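Local structure of fimbrial protein MyfA (Yersinia enterocolitica, 5LND) at residues B[4-9]-B[84-89]; B[11-16]-B[20-25]; B[27-32]-B[38-43]; B[59-64]-B[99-104]. The protein builds Myf fimbriae as their major subunit, assembling into large homopolymers that resist proteases and chaotropic agents and probably contribute to virulence. All coordinates share one frame; numbering follows the deposited sequence.

Interaction 1. Residues B[4-9]-B[84-89]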
loop_
_atom_site.group_PDB
_atom_site.type_symbol
_atom_site.label_atom_id
_atom_site.label_comp_id
_atom_site.label_asym_id
_atom_site.label_seq_id
_atom_site.Cartn_x
_atom_site.Cartn_y
_atom_site.Cartn_z
ATOM N N VAL B 4 25.531 7.005 13.790
ATOM C CA VAL B 4 24.219 7.367 13.257
ATOM C C VAL B 4 23.164 6.989 14.285
ATOM O O VAL B 4 23.306 5.982 14.966
ATOM C CB VAL B 4 23.925 6.621 11.940
ATOM C CG1 VAL B 4 22.599 7.055 11.351
ATOM C CG2 VAL B 4 25.027 6.861 10.944
ATOM N N GLU B 5 22.124 7.800 14.438
ATOM C CA GLU B 5 20.953 7.334 15.173
ATOM C C GLU B 5 19.689 7.605 14.390
ATOM O O GLU B 5 19.483 8.705 13.901
ATOM C CB GLU B 5 20.842 7.953 16.564
ATOM C CG GLU B 5 19.521 7.600 17.293
ATOM C CD GLU B 5 19.406 6.128 17.744
ATOM O OE1 GLU B 5 19.535 5.200 16.912
ATOM O OE2 GLU B 5 19.152 5.898 18.947
ATOM N N PHE B 6 18.844 6.588 14.288
ATOM C CA PHE B 6 17.604 6.681 13.539
ATOM C C PHE B 6 16.469 6.034 14.333
ATOM O O PHE B 6 16.493 4.834 14.603
ATOM C CB PHE B 6 17.774 5.985 12.194
ATOM C CG PHE B 6 16.593 6.123 11.286
ATOM C CD1 PHE B 6 16.260 7.352 10.752
ATOM C CD2 PHE B 6 15.831 5.022 10.950
ATOM C CE1 PHE B 6 15.182 7.490 9.907
ATOM C CE2 PHE B 6 14.755 5.148 10.098
ATOM C CZ PHE B 6 14.432 6.387 9.578
ATOM N N LYS B 7 15.483 6.839 14.713
ATOM C CA LYS B 7 14.402 6.378 15.564
ATOM C C LYS B 7 13.088 6.908 15.049
ATOM O O LYS B 7 13.048 7.957 14.415
ATOM C CB LYS B 7 14.596 6.879 16.993
ATOM C CG LYS B 7 15.853 6.388 17.663
ATOM C CD LYS B 7 15.810 6.614 19.166
ATOM C CE LYS B 7 15.573 8.073 19.499
ATOM N NZ LYS B 7 15.835 8.355 20.939
ATOM N N ALA B 8 12.013 6.182 15.324
ATOM C CA ALA B 8 10.684 6.701 15.057
ATOM C C ALA B 8 10.453 7.819 16.060
ATOM O O ALA B 8 10.982 7.777 17.171
ATOM C CB ALA B 8 9.635 5.610 15.200
ATOM N N THR B 9 9.675 8.823 15.679
ATOM C CA THR B 9 9.410 9.931 16.583
ATOM C C THR B 9 8.362 9.565 17.626
ATOM O O THR B 9 7.780 8.484 17.574
ATOM C CB THR B 9 8.956 11.160 15.839
ATOM O OG1 THR B 9 7.850 10.814 15.004
ATOM C CG2 THR B 9 10.089 11.733 14.995
ATOM N N ALA B 84 17.922 15.324 10.892
ATOM C CA ALA B 84 16.827 15.418 9.936
ATOM C C ALA B 84 15.606 14.733 10.502
ATOM O O ALA B 84 15.721 13.669 11.107
ATOM C CB ALA B 84 17.211 14.799 8.617
ATOM N N THR B 85 14.442 15.351 10.319
ATOM C CA THR B 85 13.176 14.692 10.625
ATOM C C THR B 85 12.490 14.314 9.319
ATOM O O THR B 85 12.448 15.109 8.381
ATOM C CB THR B 85 12.241 15.582 11.448
ATOM O OG1 THR B 85 12.921 16.038 12.620
ATOM C CG2 THR B 85 10.997 14.814 11.868
ATOM N N PHE B 86 11.970 13.096 9.254
ATOM C CA PHE B 86 11.212 12.673 8.094
ATOM C C PHE B 86 9.740 12.679 8.455
ATOM O O PHE B 86 9.320 12.001 9.396
ATOM C CB PHE B 86 11.665 11.291 7.622
ATOM C CG PHE B 86 13.084 11.259 7.134
ATOM C CD1 PHE B 86 13.370 11.419 5.784
ATOM C CD2 PHE B 86 14.137 11.075 8.028
ATOM C CE1 PHE B 86 14.684 11.392 5.330
ATOM C CE2 PHE B 86 15.455 11.051 7.584
ATOM C CZ PHE B 86 15.724 11.211 6.232
ATOM N N PHE B 87 8.964 13.461 7.716
ATOM C CA PHE B 87 7.565 13.643 8.045
ATOM C C PHE B 87 6.660 13.139 6.927
ATOM O O PHE B 87 7.105 12.947 5.795
ATOM C CB PHE B 87 7.282 15.116 8.333
ATOM C CG PHE B 87 7.497 16.012 7.152
ATOM C CD1 PHE B 87 6.491 16.210 6.223
ATOM C CD2 PHE B 87 8.710 16.656 6.969
ATOM C CE1 PHE B 87 6.691 17.019 5.139
ATOM C CE2 PHE B 87 8.918 17.472 5.879
ATOM C CZ PHE B 87 7.905 17.653 4.962
ATOM N N LEU B 88 5.391 12.919 7.258
ATOM C CA LEU B 88 4.381 12.572 6.271
ATOM C C LEU B 88 3.699 13.864 5.841
ATOM O O LEU B 88 3.490 14.751 6.659
ATOM C CB LEU B 88 3.373 11.613 6.878
ATOM C CG LEU B 88 3.958 10.386 7.559
ATOM C CD1 LEU B 88 2.851 9.461 8.010
ATOM C CD2 LEU B 88 4.923 9.676 6.627
ATOM N N ALA B 89 3.365 13.989 4.562
ATOM C CA ALA B 89 2.769 15.228 4.086
ATOM C C ALA B 89 1.335 15.393 4.587
ATOM O O ALA B 89 0.606 14.419 4.783
ATOM C CB ALA B 89 2.831 15.314 2.573
#

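Interaction 2. Residues B[11-16]-B[20-25]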
loop_
_atom_site.group_PDB
_atom_site.type_symbol
_atom_site.label_atom_id
_atom_site.label_comp_id
_atom_site.label_asym_id
_atom_site.label_seq_id
_atom_site.Cartn_x
_atom_site.Cartn_y
_atom_site.Cartn_z
ATOM N N ASN B 11 5.523 11.364 18.455
ATOM C CA ASN B 11 4.151 11.768 18.161
ATOM C C ASN B 11 3.236 10.623 17.723
ATOM O O ASN B 11 3.651 9.685 17.046
ATOM C CB ASN B 11 4.113 12.940 17.173
ATOM C CG ASN B 11 4.894 12.669 15.917
ATOM O OD1 ASN B 11 6.105 12.467 15.961
ATOM N ND2 ASN B 11 4.211 12.682 14.781
ATOM N N GLU B 12 1.985 10.699 18.145
ATOM C CA GLU B 12 1.047 9.621 17.899
ATOM C C GLU B 12 0.390 9.816 16.547
ATOM O O GLU B 12 -0.075 10.905 16.231
ATOM C CB GLU B 12 0.004 9.626 19.008
ATOM C CG GLU B 12 -1.065 8.564 18.915
ATOM C CD GLU B 12 -1.999 8.603 20.112
ATOM O OE1 GLU B 12 -3.183 8.952 19.929
ATOM O OE2 GLU B 12 -1.544 8.294 21.233
ATOM N N ILE B 13 0.360 8.770 15.737
ATOM C CA ILE B 13 -0.326 8.871 14.465
ATOM C C ILE B 13 -1.530 7.931 14.425
ATOM O O ILE B 13 -1.449 6.769 14.841
ATOM C CB ILE B 13 0.622 8.621 13.285
ATOM C CG1 ILE B 13 1.895 9.458 13.432
ATOM C CG2 ILE B 13 -0.056 8.971 11.988
ATOM C CD1 ILE B 13 2.840 9.354 12.259
ATOM N N VAL B 14 -2.647 8.458 13.934
ATOM C CA VAL B 14 -3.899 7.722 13.823
ATOM C C VAL B 14 -4.215 7.676 12.346
ATOM O O VAL B 14 -3.906 8.627 11.626
ATOM C CB VAL B 14 -5.025 8.469 14.560
ATOM C CG1 VAL B 14 -6.377 7.818 14.324
ATOM C CG2 VAL B 14 -4.723 8.526 16.038
ATOM N N SER B 15 -4.789 6.568 11.887
ATOM C CA SER B 15 -5.218 6.434 10.495
ATOM C C SER B 15 -6.143 7.564 10.062
ATOM O O SER B 15 -6.838 8.158 10.885
ATOM C CB SER B 15 -5.926 5.107 10.285
ATOM O OG SER B 15 -6.982 4.958 11.205
ATOM N N GLY B 16 -6.136 7.860 8.767
ATOM C CA GLY B 16 -6.983 8.902 8.224
ATOM C C GLY B 16 -6.160 9.984 7.571
ATOM O O GLY B 16 -4.938 9.901 7.517
ATOM N N ALA B 20 -1.804 17.941 8.819
ATOM C CA ALA B 20 -0.525 18.640 8.821
ATOM C C ALA B 20 0.649 17.730 8.514
ATOM O O ALA B 20 0.536 16.507 8.580
ATOM C CB ALA B 20 -0.309 19.294 10.160
ATOM N N ASP B 21 1.781 18.344 8.186
ATOM C CA ASP B 21 3.030 17.616 8.067
ATOM C C ASP B 21 3.283 16.927 9.395
ATOM O O ASP B 21 3.286 17.564 10.444
ATOM C CB ASP B 21 4.180 18.566 7.713
ATOM C CG ASP B 21 4.107 19.068 6.282
ATOM O OD1 ASP B 21 3.294 18.540 5.501
ATOM O OD2 ASP B 21 4.877 19.989 5.936
ATOM N N THR B 22 3.474 15.618 9.340
ATOM C CA THR B 22 3.485 14.805 10.534
ATOM C C THR B 22 4.773 14.003 10.612
ATOM O O THR B 22 5.030 13.162 9.754
ATOM C CB THR B 22 2.283 13.858 10.527
ATOM O OG1 THR B 22 1.079 14.628 10.443
ATOM C CG2 THR B 22 2.255 13.012 11.776
ATOM N N PRO B 23 5.590 14.276 11.644
ATOM C CA PRO B 23 6.867 13.611 11.935
ATOM C C PRO B 23 6.718 12.108 12.132
ATOM O O PRO B 23 5.790 11.646 12.797
ATOM C CB PRO B 23 7.318 14.277 13.239
ATOM C CG PRO B 23 6.679 15.628 13.195
ATOM C CD PRO B 23 5.337 15.391 12.573
ATOM N N ALA B 24 7.635 11.352 11.542
ATOM C CA ALA B 24 7.601 9.898 11.626
ATOM C C ALA B 24 8.928 9.312 12.098
ATOM O O ALA B 24 8.951 8.360 12.878
ATOM C CB ALA B 24 7.203 9.303 10.290
ATOM N N PHE B 25 10.025 9.869 11.595
ATOM C CA PHE B 25 11.359 9.397 11.947
ATOM C C PHE B 25 12.296 10.558 12.231
ATOM O O PHE B 25 12.142 11.643 11.670
ATOM C CB PHE B 25 11.969 8.559 10.817
ATOM C CG PHE B 25 11.261 7.260 10.547
ATOM C CD1 PHE B 25 11.254 6.238 11.487
ATOM C CD2 PHE B 25 10.633 7.046 9.331
ATOM C CE1 PHE B 25 10.603 5.042 11.225
ATOM C CE2 PHE B 25 9.999 5.851 9.065
ATOM C CZ PHE B 25 9.984 4.852 10.016
#

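Interaction 3. Residues B[27-32]-B[38-43]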
loop_
_atom_site.group_PDB
_atom_site.type_symbol
_atom_site.label_atom_id
_atom_site.label_comp_id
_atom_site.label_asym_id
_atom_site.label_seq_id
_atom_site.Cartn_x
_atom_site.Cartn_y
_atom_site.Cartn_z
ATOM N N LEU B 27 16.555 11.372 12.425
ATOM C CA LEU B 27 17.865 10.858 12.059
ATOM C C LEU B 27 18.958 11.787 12.545
ATOM O O LEU B 27 18.824 13.004 12.446
ATOM C CB LEU B 27 17.958 10.724 10.539
ATOM C CG LEU B 27 19.363 10.526 9.963
ATOM C CD1 LEU B 27 19.904 9.173 10.305
ATOM C CD2 LEU B 27 19.339 10.726 8.474
ATOM N N VAL B 28 20.036 11.216 13.079
ATOM C CA VAL B 28 21.199 11.998 13.483
ATOM C C VAL B 28 22.471 11.389 12.920
ATOM O O VAL B 28 22.814 10.257 13.245
ATOM C CB VAL B 28 21.326 12.080 15.014
ATOM C CG1 VAL B 28 22.515 12.932 15.393
ATOM C CG2 VAL B 28 20.065 12.662 15.610
ATOM N N MET B 29 23.168 12.142 12.077
ATOM C CA MET B 29 24.410 11.670 11.476
ATOM C C MET B 29 25.589 12.493 12.002
ATOM O O MET B 29 25.680 13.694 11.746
ATOM C CB MET B 29 24.330 11.752 9.945
ATOM C CG MET B 29 23.231 10.901 9.311
ATOM S SD MET B 29 22.926 11.242 7.572
ATOM C CE MET B 29 22.146 12.843 7.664
ATOM N N SER B 30 26.490 11.840 12.731
ATOM C CA SER B 30 27.580 12.539 13.399
ATOM C C SER B 30 28.984 12.159 12.939
ATOM O O SER B 30 29.265 10.995 12.646
ATOM C CB SER B 30 27.481 12.347 14.910
ATOM O OG SER B 30 26.328 12.979 15.420
ATOM N N ASP B 31 29.849 13.175 12.885
ATOM C CA ASP B 31 31.299 13.004 12.803
ATOM C C ASP B 31 32.011 14.338 12.961
ATOM O O ASP B 31 31.677 15.307 12.287
ATOM C CB ASP B 31 31.725 12.371 11.485
ATOM C CG ASP B 31 33.105 11.756 11.571
ATOM O OD1 ASP B 31 33.784 11.961 12.596
ATOM O OD2 ASP B 31 33.516 11.069 10.618
ATOM N N SER B 32 33.008 14.375 13.839
ATOM C CA SER B 32 33.830 15.568 14.019
ATOM C C SER B 32 35.030 15.548 13.084
ATOM O O SER B 32 35.711 16.555 12.920
ATOM C CB SER B 32 34.306 15.674 15.460
ATOM O OG SER B 32 34.946 14.479 15.875
ATOM N N TRP B 38 26.616 13.950 3.461
ATOM C CA TRP B 38 26.005 12.652 3.732
ATOM C C TRP B 38 25.030 12.225 2.633
ATOM O O TRP B 38 24.445 13.058 1.947
ATOM C CB TRP B 38 25.253 12.690 5.071
ATOM C CG TRP B 38 26.063 13.185 6.240
ATOM C CD1 TRP B 38 26.261 14.481 6.610
ATOM C CD2 TRP B 38 26.777 12.384 7.188
ATOM N NE1 TRP B 38 27.052 14.537 7.732
ATOM C CE2 TRP B 38 27.384 13.261 8.105
ATOM C CE3 TRP B 38 26.958 11.010 7.351
ATOM C CZ2 TRP B 38 28.163 12.803 9.172
ATOM C CZ3 TRP B 38 27.721 10.564 8.403
ATOM C CH2 TRP B 38 28.317 11.453 9.299
ATOM N N ASN B 39 24.871 10.919 2.476
ATOM C CA ASN B 39 23.788 10.359 1.697
ATOM C C ASN B 39 22.871 9.566 2.618
ATOM O O ASN B 39 23.339 8.946 3.567
ATOM C CB ASN B 39 24.336 9.451 0.601
ATOM C CG ASN B 39 25.028 10.220 -0.495
ATOM O OD1 ASN B 39 24.618 11.325 -0.834
ATOM N ND2 ASN B 39 26.084 9.639 -1.062
ATOM N N VAL B 40 21.568 9.620 2.367
ATOM C CA VAL B 40 20.648 8.675 2.981
ATOM C C VAL B 40 19.958 7.946 1.834
ATOM O O VAL B 40 19.165 8.544 1.105
ATOM C CB VAL B 40 19.622 9.351 3.913
ATOM C CG1 VAL B 40 18.806 8.305 4.661
ATOM C CG2 VAL B 40 20.309 10.257 4.889
ATOM N N ARG B 41 20.290 6.668 1.658
ATOM C CA ARG B 41 19.788 5.890 0.534
ATOM C C ARG B 41 18.790 4.819 0.959
ATOM O O ARG B 41 19.147 3.891 1.684
ATOM C CB ARG B 41 20.948 5.199 -0.178
ATOM C CG ARG B 41 22.093 6.108 -0.579
ATOM C CD ARG B 41 22.979 5.391 -1.556
ATOM N NE ARG B 41 23.990 6.257 -2.146
ATOM C CZ ARG B 41 23.925 6.712 -3.389
ATOM N NH1 ARG B 41 22.897 6.373 -4.139
ATOM N NH2 ARG B 41 24.875 7.496 -3.883
ATOM N N PRO B 42 17.541 4.922 0.482
ATOM C CA PRO B 42 16.516 3.913 0.797
ATOM C C PRO B 42 16.910 2.523 0.320
ATOM O O PRO B 42 17.536 2.390 -0.728
ATOM C CB PRO B 42 15.296 4.392 0.005
ATOM C CG PRO B 42 15.511 5.856 -0.193
ATOM C CD PRO B 42 17.005 6.026 -0.332
ATOM N N THR B 43 16.552 1.495 1.078
ATOM C CA THR B 43 16.899 0.137 0.686
ATOM C C THR B 43 15.710 -0.804 0.815
ATOM O O THR B 43 14.787 -0.547 1.589
ATOM C CB THR B 43 18.109 -0.425 1.494
ATOM O OG1 THR B 43 17.711 -0.708 2.841
ATOM C CG2 THR B 43 19.316 0.545 1.489
#

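Interaction 4. Residues B[59-64]-B[99-104]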
loop_
_atom_site.group_PDB
_atom_site.type_symbol
_atom_site.label_atom_id
_atom_site.label_comp_id
_atom_site.label_asym_id
_atom_site.label_seq_id
_atom_site.Cartn_x
_atom_site.Cartn_y
_atom_site.Cartn_z
ATOM N N VAL B 59 3.958 4.645 2.307
ATOM C CA VAL B 59 3.735 6.069 2.565
ATOM C C VAL B 59 5.005 6.854 2.273
ATOM O O VAL B 59 6.058 6.541 2.817
ATOM C CB VAL B 59 3.314 6.325 4.020
ATOM C CG1 VAL B 59 3.033 7.807 4.241
ATOM C CG2 VAL B 59 2.095 5.504 4.357
ATOM N N ASP B 60 4.906 7.871 1.421
ATOM C CA ASP B 60 6.068 8.678 1.070
ATOM C C ASP B 60 6.665 9.379 2.278
ATOM O O ASP B 60 5.943 9.773 3.191
ATOM C CB ASP B 60 5.692 9.718 0.017
ATOM C CG ASP B 60 5.293 9.092 -1.293
ATOM O OD1 ASP B 60 5.729 7.955 -1.555
ATOM O OD2 ASP B 60 4.543 9.733 -2.058
ATOM N N LEU B 61 7.989 9.522 2.278
ATOM C CA LEU B 61 8.688 10.265 3.321
ATOM C C LEU B 61 9.228 11.567 2.749
ATOM O O LEU B 61 9.567 11.635 1.571
ATOM C CB LEU B 61 9.817 9.429 3.903
ATOM C CG LEU B 61 9.359 8.208 4.676
ATOM C CD1 LEU B 61 10.576 7.472 5.214
ATOM C CD2 LEU B 61 8.417 8.616 5.791
ATOM N N HIS B 62 9.280 12.597 3.586
ATOM C CA HIS B 62 9.777 13.904 3.187
ATOM C C HIS B 62 10.637 14.469 4.294
ATOM O O HIS B 62 10.441 14.162 5.467
ATOM C CB HIS B 62 8.627 14.876 2.944
ATOM C CG HIS B 62 7.563 14.345 2.046
ATOM N ND1 HIS B 62 7.603 14.494 0.676
ATOM C CD2 HIS B 62 6.425 13.668 2.318
ATOM C CE1 HIS B 62 6.533 13.933 0.146
ATOM N NE2 HIS B 62 5.803 13.421 1.122
ATOM N N THR B 63 11.578 15.320 3.910
ATOM C CA THR B 63 12.456 15.980 4.862
ATOM C C THR B 63 12.761 17.380 4.352
ATOM O O THR B 63 12.959 17.581 3.158
ATOM C CB THR B 63 13.760 15.158 5.110
ATOM O OG1 THR B 63 14.583 15.817 6.075
ATOM C CG2 THR B 63 14.550 14.964 3.831
ATOM N N ASN B 64 12.760 18.350 5.257
ATOM C CA ASN B 64 13.059 19.723 4.894
ATOM C C ASN B 64 14.523 20.047 5.145
ATOM O O ASN B 64 14.957 21.179 4.959
ATOM C CB ASN B 64 12.184 20.695 5.689
ATOM C CG ASN B 64 10.721 20.633 5.292
ATOM O OD1 ASN B 64 10.387 20.422 4.126
ATOM N ND2 ASN B 64 9.837 20.820 6.267
ATOM N N TYR B 99 4.891 0.657 10.070
ATOM C CA TYR B 99 5.584 0.990 8.840
ATOM C C TYR B 99 7.079 1.098 9.027
ATOM O O TYR B 99 7.558 1.899 9.823
ATOM C CB TYR B 99 5.073 2.299 8.286
ATOM C CG TYR B 99 3.655 2.317 7.804
ATOM C CD1 TYR B 99 3.367 2.138 6.462
ATOM C CD2 TYR B 99 2.607 2.575 8.677
ATOM C CE1 TYR B 99 2.080 2.190 6.001
ATOM C CE2 TYR B 99 1.308 2.627 8.223
ATOM C CZ TYR B 99 1.057 2.428 6.886
ATOM O OH TYR B 99 -0.227 2.481 6.416
ATOM N N GLN B 100 7.810 0.307 8.257
ATOM C CA GLN B 100 9.251 0.244 8.394
ATOM C C GLN B 100 9.971 0.995 7.290
ATOM O O GLN B 100 9.626 0.891 6.119
ATOM C CB GLN B 100 9.702 -1.211 8.387
ATOM C CG GLN B 100 11.154 -1.400 8.738
ATOM C CD GLN B 100 11.617 -2.830 8.550
ATOM O OE1 GLN B 100 11.207 -3.513 7.611
ATOM N NE2 GLN B 100 12.490 -3.287 9.440
ATOM N N PHE B 101 10.975 1.762 7.674
ATOM C CA PHE B 101 11.904 2.292 6.703
ATOM C C PHE B 101 13.263 1.648 6.929
ATOM O O PHE B 101 13.739 1.540 8.059
ATOM C CB PHE B 101 12.000 3.809 6.794
ATOM C CG PHE B 101 12.981 4.399 5.834
ATOM C CD1 PHE B 101 12.600 4.704 4.535
ATOM C CD2 PHE B 101 14.298 4.630 6.221
ATOM C CE1 PHE B 101 13.511 5.243 3.647
ATOM C CE2 PHE B 101 15.214 5.167 5.341
ATOM C CZ PHE B 101 14.824 5.472 4.052
ATOM N N THR B 102 13.865 1.204 5.834
ATOM C CA THR B 102 15.223 0.713 5.836
ATOM C C THR B 102 16.023 1.576 4.881
ATOM O O THR B 102 15.514 2.034 3.851
ATOM C CB THR B 102 15.292 -0.763 5.403
ATOM O OG1 THR B 102 14.648 -0.941 4.133
ATOM C CG2 THR B 102 14.610 -1.635 6.427
ATOM N N GLY B 103 17.275 1.819 5.237
ATOM C CA GLY B 103 18.143 2.610 4.394
ATOM C C GLY B 103 19.591 2.508 4.809
ATOM O O GLY B 103 19.910 1.914 5.838
ATOM N N ARG B 104 20.469 3.088 3.995
ATOM C CA ARG B 104 21.899 3.090 4.272
ATOM C C ARG B 104 22.415 4.513 4.317
ATOM O O ARG B 104 22.203 5.292 3.388
ATOM C CB ARG B 104 22.655 2.317 3.199
ATOM C CG ARG B 104 24.160 2.404 3.333
ATOM C CD ARG B 104 24.858 1.478 2.364
ATOM N NE ARG B 104 24.793 1.970 0.993
ATOM C CZ ARG B 104 23.916 1.553 0.080
ATOM N NH1 ARG B 104 23.016 0.625 0.380
ATOM N NH2 ARG B 104 23.938 2.066 -1.141
#

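Interaction 1. Residues B[4-9]-B[84-89]
Apolar contact carries this pairing, and F6 and F86 make its closest approach: F6 CE1 comes to 4.2 Å from F86 CD2. Relative to the F6 ring, F86 CD2 sits at the edge and near the plane, whereas F6 CE1 meets the F86 ring obliquely, and the two side chains cross at about a right angle. The F6 torsion explains the reach: its CG lies opposite the backbone N (chi1 -175°), which carries the ring across toward F86. A looser methyl contact follows at the strand end, where T9 CG2 and T85 CG2 stand 4.5 Å apart.

The CA atoms of F6 and A84 are 9.5 Å apart, too far for strand pairing. This fits the topology, in which strands 3-8 and 81-88 lie on either side of strand 22-30, both antiparallel to it, in one sheet of the Ig-like sandwich. F6 also stacks on F25, and F86 meets W73 edge-to-face.

Polar groups find their partners elsewhere. The backbone T9 O is hydrogen-bonded to K128 NZ of strand 118-130, while T85 OG1 has a weak bond with H26 ND1.

Interaction 2. Residues B[11-16]-B[20-25]
N11 and P23 mark the closest passage of the two backbones, with 7.0 Å between their CA atoms; from I13 to T22 the CA separation is 8.1 Å. Segment 11-16 is an extended connection after strand 3-8, and segment 20-25 leads into strand 22-30. No backbone-to-backbone hydrogen bond joins them; the gap is bridged by side chains, one of which bonds to a backbone carbonyl. Further along, A24 and F25 both face F86, forming a classic beta bulge near the start of strand 22-30.

The polar link runs from N11 ND2 to P23 O at 2.7 Å. Its N-H...O angle is 155°; the oxygen lies close to the N11 amide plane, and the donor is only slightly tilted from the P23 carbonyl plane. With chi1 at 54°, N11 CG sits between the backbone N and the carbonyl carbon, the crowded position, and this folds the amide across the proline. N11 OD1 consequently packs 3.5 Å from P23 CB.

Beside the amide, I13 and T22 reach toward each other tip to tip, I13 CD1 coming to 3.7 Å from T22 CG2. The same T22 methyl is 3.6 Å from N11 ND2. T22 OG1 turns the other way and donates to A20 O at 2.7 Å, from above that carbonyl's plane.

Both ends of the N11 amide are thus engaged, ND2 by P23 O and OD1 by T9 OG1, which is consistent with a single orientation of the amide. T9 OG1 also makes a weak bond to P23 O, so a small polar network ties the exit of strand 3-8 to the start of strand 22-30, with an apolar patch alongside.

Interaction 3. Residues B[27-32]-B[38-43]
Contact between aromatic and aliphatic groups dominates: M29 lies across the indole of W38. M29 CB stands 3.6 Å from the centroid of the six-membered ring and only 8° off its normal, a CH-pi contact squarely over one face. The methionine then runs toward the base of the tryptophan, the two side chains sliding past each other in opposite directions. A bend at chi3 turns CE back toward W38 CB and CG. M29 SD is 4.5 Å from the centroid of the five-membered ring, at 40° to the normal, so this Met-aromatic contact is oblique. The sulfur also touches W38 CB at 3.7 Å.

Apolar side-chain packing continues along the strands. V40 CG2 receives L27 CD2 at 3.7 Å on one hand and M29 SD at 3.9 Å on the other. The axes of strands 27-30 and 38-42 approach to 9.8 Å with their directions 142° apart, and no hydrogen bond joins them. These values, with the strands belonging to different sheets, identify face-to-face packing between the two layers of the beta sandwich.

Backbone meets ring at the far edge of the indole. S30 O lies near its plane, 3.5 Å from W38 CH2, and D31 N also approaches this edge.

The chemistry is therefore that of a hydrophobic core closing at a polar margin. D31 OD1 is hydrogen-bonded to S1 OG and G33 N, while D31 OD2 lies close to E107 OE2; two acidic groups so near each other could raise the pKa of one of them.

Interaction 4. Residues B[59-64]-B[99-104]
The hydroxyl of Y99 is hydrogen-bonded to K95 O, which holds the outer end of the phenol while its ring packs on V59. V59 CG2 comes to 3.7 Å from Y99 CE1 and 4.1 Å from Y99 CZ, touching the side of the ring nearer the hydroxyl. The approach is oblique to the ring plane, although the two side chains cross at about a right angle.

Two residues along each segment, L61 meets F101. L61 CD1 lies 3.5 Å from F101 CD1, with the adjoining ring atoms CG and CE1 a little farther off, so one methyl spans three carbons of one ring side. The aromatic residues use different torsions. In F101 the ring carbon CG stands opposite the backbone N (chi1 178°), whereas in Y99 it lies beside the N (chi1 -67°). F101 thus leans along its own strand, bringing F101 CE2 to 4.0 Å from G103 CA, in a residue with no side chain to obstruct the ring.

The V59 and Y99 CA atoms are 8.3 Å apart and those of L61 and F101 9.2 Å, and no hydrogen bond crosses the contact. All four touching residues are buried.

Strand 37-52 explains this spacing: it runs antiparallel to both 58-60 and 97-108, with backbone hydrogen bonds from M51 to V59 and from V52 to Q100. V59 and L61 also pack on L88 of strand 81-88, L61 and F101 share W73 of strand 72-75, and Y99 touches V130 of strand 118-130 on the other flank of 97-108.

In the fold
Along the chain, interactions 2, 3 and 4 come in series, with interaction 1 linking strand 3-8 to the later strand 81-88. Interactions 1, 2 and 3 all involve the sheet of strands 3-8, 22-30 and 81-88; interactions 3 and 4 share the sheet containing 37-52, 58-60 and 97-108. The centres of interactions 1 and 4 are about 8 Å apart near the middle of the chain, where L88 packs on V59. Interactions 2 and 3 lie about 22 Å apart on opposite sides of that middle, both using strand 22-30. Strand 118-130, probably the donor strand of this self-complemented subunit, touches interactions 1, 2 and 4, consistent with its completing the Ig-like sandwich.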